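PDB 6DM4: RavO from Legionella pneumophila subsp. pneumophila, which probably acts as an effector whose SH2 domain, the part described here, binds phosphotyrosine peptides such as that of human Shc1. Local coordinates for residues Phe62-Tyr73 and His108-Glu117. Numbering follows the deposited sequence.
Sequences FQASDGIHSIRY and HITQNKELIE
In this SH2 domain, the long C-terminal helix packs on the beta hairpin formed by strands 55-64 and 67-76, and F62 packs against K113. CB of K113 stands 3.9 Å from the F62 ring centroid, only 17° off the ring normal, which makes this a CH-pi contact; H69 O lies over the opposite face. From there the lysine chain runs extended, with CG anti to the backbone N (chi1 178°), and bends at its last torsion. That carries NZ to Q63 O, a hydrogen bond whose 2.4 Å length is doubtfully short, and, in the E117 conformer given, to a probable salt bridge with OE2 (2.9 Å). Near the type I turn from A64 to G67, CG2 of I116 sits over one face of H69, 3.7 Å from NE2. D66 holds that imidazole from the turn, its OD1 taking NE2-H nearly in the ring plane through the syn lone pair. The phosphopeptide lies close by: S70 bonds to it through its backbone, R72 NH2 bonds to the peptide's modified side chain, and I71 of the strand and N112 of the helix each pack on an apolar peptide side chain. Farther along, Y73 and the given H108 conformer form an offset edge-to-face pair, planes at 75°.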
loop_
_atom_site.group_PDB
_atom_site.type_symbol
_atom_site.label_atom_id
_atom_site.label_comp_id
_atom_site.label_asym_id
_atom_site.label_seq_id
_atom_site.Cartn_x
_atom_site.Cartn_y
_atom_site.Cartn_z
ATOM N N PHE A 62 -14.969 12.723 0.271
ATOM C CA PHE A 62 -15.514 13.246 1.513
ATOM C C PHE A 62 -16.947 13.683 1.256
ATOM O O PHE A 62 -17.408 13.733 0.114
ATOM C CB PHE A 62 -14.673 14.398 2.075
ATOM C CG PHE A 62 -14.463 15.529 1.110
ATOM C CD1 PHE A 62 -15.394 16.548 1.000
ATOM C CD2 PHE A 62 -13.326 15.578 0.318
ATOM C CE1 PHE A 62 -15.205 17.595 0.115
ATOM C CE2 PHE A 62 -13.134 16.622 -0.570
ATOM C CZ PHE A 62 -14.074 17.627 -0.671
ATOM N N GLN A 63 -17.654 13.994 2.336
ATOM C CA GLN A 63 -19.064 14.349 2.260
ATOM C C GLN A 63 -19.283 15.742 2.828
ATOM O O GLN A 63 -18.765 16.068 3.901
ATOM C CB GLN A 63 -19.927 13.332 3.012
ATOM C CG GLN A 63 -21.422 13.556 2.844
ATOM C CD GLN A 63 -22.246 12.437 3.446
ATOM O OE1 GLN A 63 -23.162 11.917 2.812
ATOM N NE2 GLN A 63 -21.930 12.067 4.682
ATOM N N ALA A 64 -20.041 16.553 2.102
ATOM C CA ALA A 64 -20.589 17.815 2.579
ATOM C C ALA A 64 -22.110 17.748 2.483
ATOM O O ALA A 64 -22.683 16.718 2.119
ATOM C CB ALA A 64 -20.031 18.997 1.781
ATOM N N SER A 65 -22.773 18.865 2.798
ATOM C CA SER A 65 -24.231 18.860 2.830
ATOM C C SER A 65 -24.846 18.699 1.445
ATOM O O SER A 65 -26.020 18.324 1.343
ATOM C CB SER A 65 -24.756 20.137 3.489
ATOM O OG SER A 65 -24.341 21.290 2.781
ATOM N N ASP A 66 -24.091 18.959 0.379
ATOM C CA ASP A 66 -24.596 18.783 -0.976
ATOM C C ASP A 66 -24.198 17.446 -1.587
ATOM O O ASP A 66 -24.488 17.206 -2.764
ATOM C CB ASP A 66 -24.132 19.940 -1.872
ATOM C CG ASP A 66 -22.677 19.822 -2.285
ATOM O OD1 ASP A 66 -21.885 19.212 -1.533
ATOM O OD2 ASP A 66 -22.325 20.348 -3.362
ATOM N N GLY A 67 -23.552 16.570 -0.823
ATOM C CA GLY A 67 -23.222 15.251 -1.322
ATOM C C GLY A 67 -21.755 14.896 -1.214
ATOM O O GLY A 67 -20.992 15.550 -0.497
ATOM N N ILE A 68 -21.351 13.859 -1.923
ATOM C CA ILE A 68 -19.983 13.364 -1.866
ATOM C C ILE A 68 -19.161 14.076 -2.924
ATOM O O ILE A 68 -19.628 14.309 -4.048
ATOM C CB ILE A 68 -19.951 11.837 -2.048
ATOM C CG1 ILE A 68 -20.580 11.167 -0.830
ATOM C CG2 ILE A 68 -18.531 11.332 -2.238
ATOM C CD1 ILE A 68 -21.412 9.988 -1.175
ATOM N N HIS A 69 -17.949 14.462 -2.541
ATOM C CA HIS A 69 -16.966 15.056 -3.433
ATOM C C HIS A 69 -15.714 14.193 -3.442
ATOM O O HIS A 69 -15.375 13.547 -2.444
ATOM C CB HIS A 69 -16.617 16.487 -3.003
ATOM C CG HIS A 69 -17.806 17.388 -2.895
ATOM N ND1 HIS A 69 -18.165 18.268 -3.891
ATOM C CD2 HIS A 69 -18.728 17.534 -1.914
ATOM C CE1 HIS A 69 -19.254 18.924 -3.528
ATOM N NE2 HIS A 69 -19.616 18.495 -2.331
ATOM N N SER A 70 -15.026 14.179 -4.578
ATOM C CA SER A 70 -13.814 13.393 -4.713
ATOM C C SER A 70 -12.706 14.240 -5.327
ATOM O O SER A 70 -12.958 15.246 -5.993
ATOM C CB SER A 70 -14.061 12.129 -5.554
ATOM O OG SER A 70 -14.839 11.183 -4.838
ATOM N N ILE A 71 -11.468 13.838 -5.052
ATOM C CA ILE A 71 -10.271 14.447 -5.626
ATOM C C ILE A 71 -9.387 13.314 -6.119
ATOM O O ILE A 71 -9.185 12.330 -5.402
ATOM C CB ILE A 71 -9.506 15.303 -4.598
ATOM C CG1 ILE A 71 -10.425 16.313 -3.917
ATOM C CG2 ILE A 71 -8.323 16.013 -5.261
ATOM C CD1 ILE A 71 -9.795 16.941 -2.691
ATOM N N ARG A 72 -8.859 13.440 -7.331
ATOM C CA ARG A 72 -7.989 12.408 -7.878
ATOM C C ARG A 72 -6.530 12.826 -7.750
ATOM O O ARG A 72 -6.170 13.954 -8.102
ATOM C CB ARG A 72 -8.324 12.108 -9.339
ATOM C CG ARG A 72 -7.513 10.944 -9.892
ATOM C CD ARG A 72 -7.807 10.698 -11.351
ATOM N NE ARG A 72 -9.189 10.277 -11.554
ATOM C CZ ARG A 72 -9.792 10.270 -12.737
ATOM N NH1 ARG A 72 -9.128 10.664 -13.816
ATOM N NH2 ARG A 72 -11.057 9.873 -12.844
ATOM N N TYR A 73 -5.699 11.912 -7.249
ATOM C CA TYR A 73 -4.266 12.127 -7.110
ATOM C C TYR A 73 -3.505 11.088 -7.922
ATOM O O TYR A 73 -4.010 9.995 -8.194
ATOM C CB TYR A 73 -3.826 12.054 -5.640
ATOM C CG TYR A 73 -4.466 13.116 -4.782
ATOM C CD1 TYR A 73 -3.984 14.420 -4.777
ATOM C CD2 TYR A 73 -5.559 12.818 -3.987
ATOM C CE1 TYR A 73 -4.573 15.392 -3.997
ATOM C CE2 TYR A 73 -6.159 13.781 -3.207
ATOM C CZ TYR A 73 -5.670 15.062 -3.217
ATOM O OH TYR A 73 -6.277 16.017 -2.435
ATOM N N HIS A 108 -4.400 18.838 1.895
ATOM C CA HIS A 108 -5.000 19.141 0.597
ATOM C C HIS A 108 -6.482 18.794 0.581
ATOM O O HIS A 108 -7.292 19.515 -0.015
ATOM C CB HIS A 108 -4.261 18.383 -0.509
ATOM C CG HIS A 108 -4.586 18.853 -1.894
ATOM N ND1 HIS A 108 -5.630 18.336 -2.630
ATOM C CD2 HIS A 108 -3.990 19.775 -2.685
ATOM C CE1 HIS A 108 -5.671 18.928 -3.810
ATOM N NE2 HIS A 108 -4.686 19.806 -3.869
ATOM N N ILE A 109 -6.856 17.692 1.235
ATOM C CA ILE A 109 -8.243 17.236 1.218
ATOM C C ILE A 109 -9.101 18.052 2.177
ATOM O O ILE A 109 -10.192 18.507 1.819
ATOM C CB ILE A 109 -8.309 15.732 1.546
ATOM C CG1 ILE A 109 -7.667 14.912 0.431
ATOM C CG2 ILE A 109 -9.758 15.288 1.735
ATOM C CD1 ILE A 109 -7.077 13.590 0.893
ATOM N N THR A 110 -8.641 18.230 3.420
ATOM C CA THR A 110 -9.485 18.890 4.411
ATOM C C THR A 110 -9.631 20.379 4.128
ATOM O O THR A 110 -10.704 20.946 4.356
ATOM C CB THR A 110 -8.940 18.670 5.823
ATOM O OG1 THR A 110 -7.619 19.200 5.919
ATOM C CG2 THR A 110 -8.918 17.182 6.166
ATOM N N GLN A 111 -8.578 21.027 3.624
ATOM C CA GLN A 111 -8.716 22.420 3.220
ATOM C C GLN A 111 -9.662 22.549 2.035
ATOM O O GLN A 111 -10.452 23.496 1.967
ATOM C CB GLN A 111 -7.345 23.016 2.887
ATOM C CG GLN A 111 -6.429 23.205 4.092
ATOM C CD GLN A 111 -5.145 23.953 3.749
ATOM O OE1 GLN A 111 -5.123 24.811 2.864
ATOM N NE2 GLN A 111 -4.067 23.631 4.459
ATOM N N ASN A 112 -9.606 21.597 1.095
ATOM C CA ASN A 112 -10.539 21.617 -0.029
ATOM C C ASN A 112 -11.969 21.389 0.443
ATOM O O ASN A 112 -12.904 22.030 -0.054
ATOM C CB ASN A 112 -10.141 20.564 -1.063
ATOM C CG ASN A 112 -9.376 21.158 -2.226
ATOM O OD1 ASN A 112 -9.789 22.158 -2.803
ATOM N ND2 ASN A 112 -8.240 20.558 -2.561
ATOM N N LYS A 113 -12.157 20.477 1.398
ATOM C CA LYS A 113 -13.476 20.298 1.993
ATOM C C LYS A 113 -13.944 21.580 2.670
ATOM O O LYS A 113 -15.137 21.912 2.642
ATOM C CB LYS A 113 -13.444 19.139 2.990
ATOM C CG LYS A 113 -14.758 18.887 3.713
ATOM C CD LYS A 113 -14.681 17.607 4.544
ATOM C CE LYS A 113 -15.912 17.434 5.406
ATOM N NZ LYS A 113 -17.139 17.653 4.599
ATOM N N GLU A 114 -13.015 22.312 3.288
ATOM C CA GLU A 114 -13.371 23.564 3.947
ATOM C C GLU A 114 -13.891 24.586 2.945
ATOM O O GLU A 114 -14.884 25.274 3.211
ATOM C CB GLU A 114 -12.164 24.113 4.705
ATOM C CG GLU A 114 -12.421 25.412 5.445
ATOM C CD GLU A 114 -11.503 25.588 6.640
ATOM O OE1 GLU A 114 -10.638 24.712 6.858
ATOM O OE2 GLU A 114 -11.646 26.601 7.357
ATOM N N LEU A 115 -13.235 24.697 1.785
ATOM C CA LEU A 115 -13.702 25.620 0.753
ATOM C C LEU A 115 -15.110 25.264 0.294
ATOM O O LEU A 115 -15.955 26.148 0.113
ATOM C CB LEU A 115 -12.748 25.610 -0.441
ATOM C CG LEU A 115 -11.418 26.358 -0.330
ATOM C CD1 LEU A 115 -10.655 26.234 -1.635
ATOM C CD2 LEU A 115 -11.640 27.818 0.024
ATOM N N ILE A 116 -15.372 23.971 0.098
ATOM C CA ILE A 116 -16.695 23.523 -0.330
ATOM C C ILE A 116 -17.747 23.894 0.708
ATOM O O ILE A 116 -18.795 24.465 0.382
ATOM C CB ILE A 116 -16.689 22.006 -0.596
ATOM C CG1 ILE A 116 -15.732 21.656 -1.738
ATOM C CG2 ILE A 116 -18.113 21.502 -0.879
ATOM C CD1 ILE A 116 -16.225 22.076 -3.097
ATOM N N GLU A 117 -17.477 23.577 1.978
ATOM C CA GLU A 117 -18.459 23.795 3.038
ATOM C C GLU A 117 -18.756 25.276 3.236
ATOM O O GLU A 117 -19.893 25.654 3.541
ATOM C CB GLU A 117 -17.959 23.186 4.347
ATOM C CG GLU A 117 -17.947 21.672 4.378
ATOM C CD GLU A 117 -17.553 21.134 5.737
ATOM O OE1 GLU A 117 -16.873 21.864 6.489
ATOM O OE2 GLU A 117 -17.926 19.985 6.055
#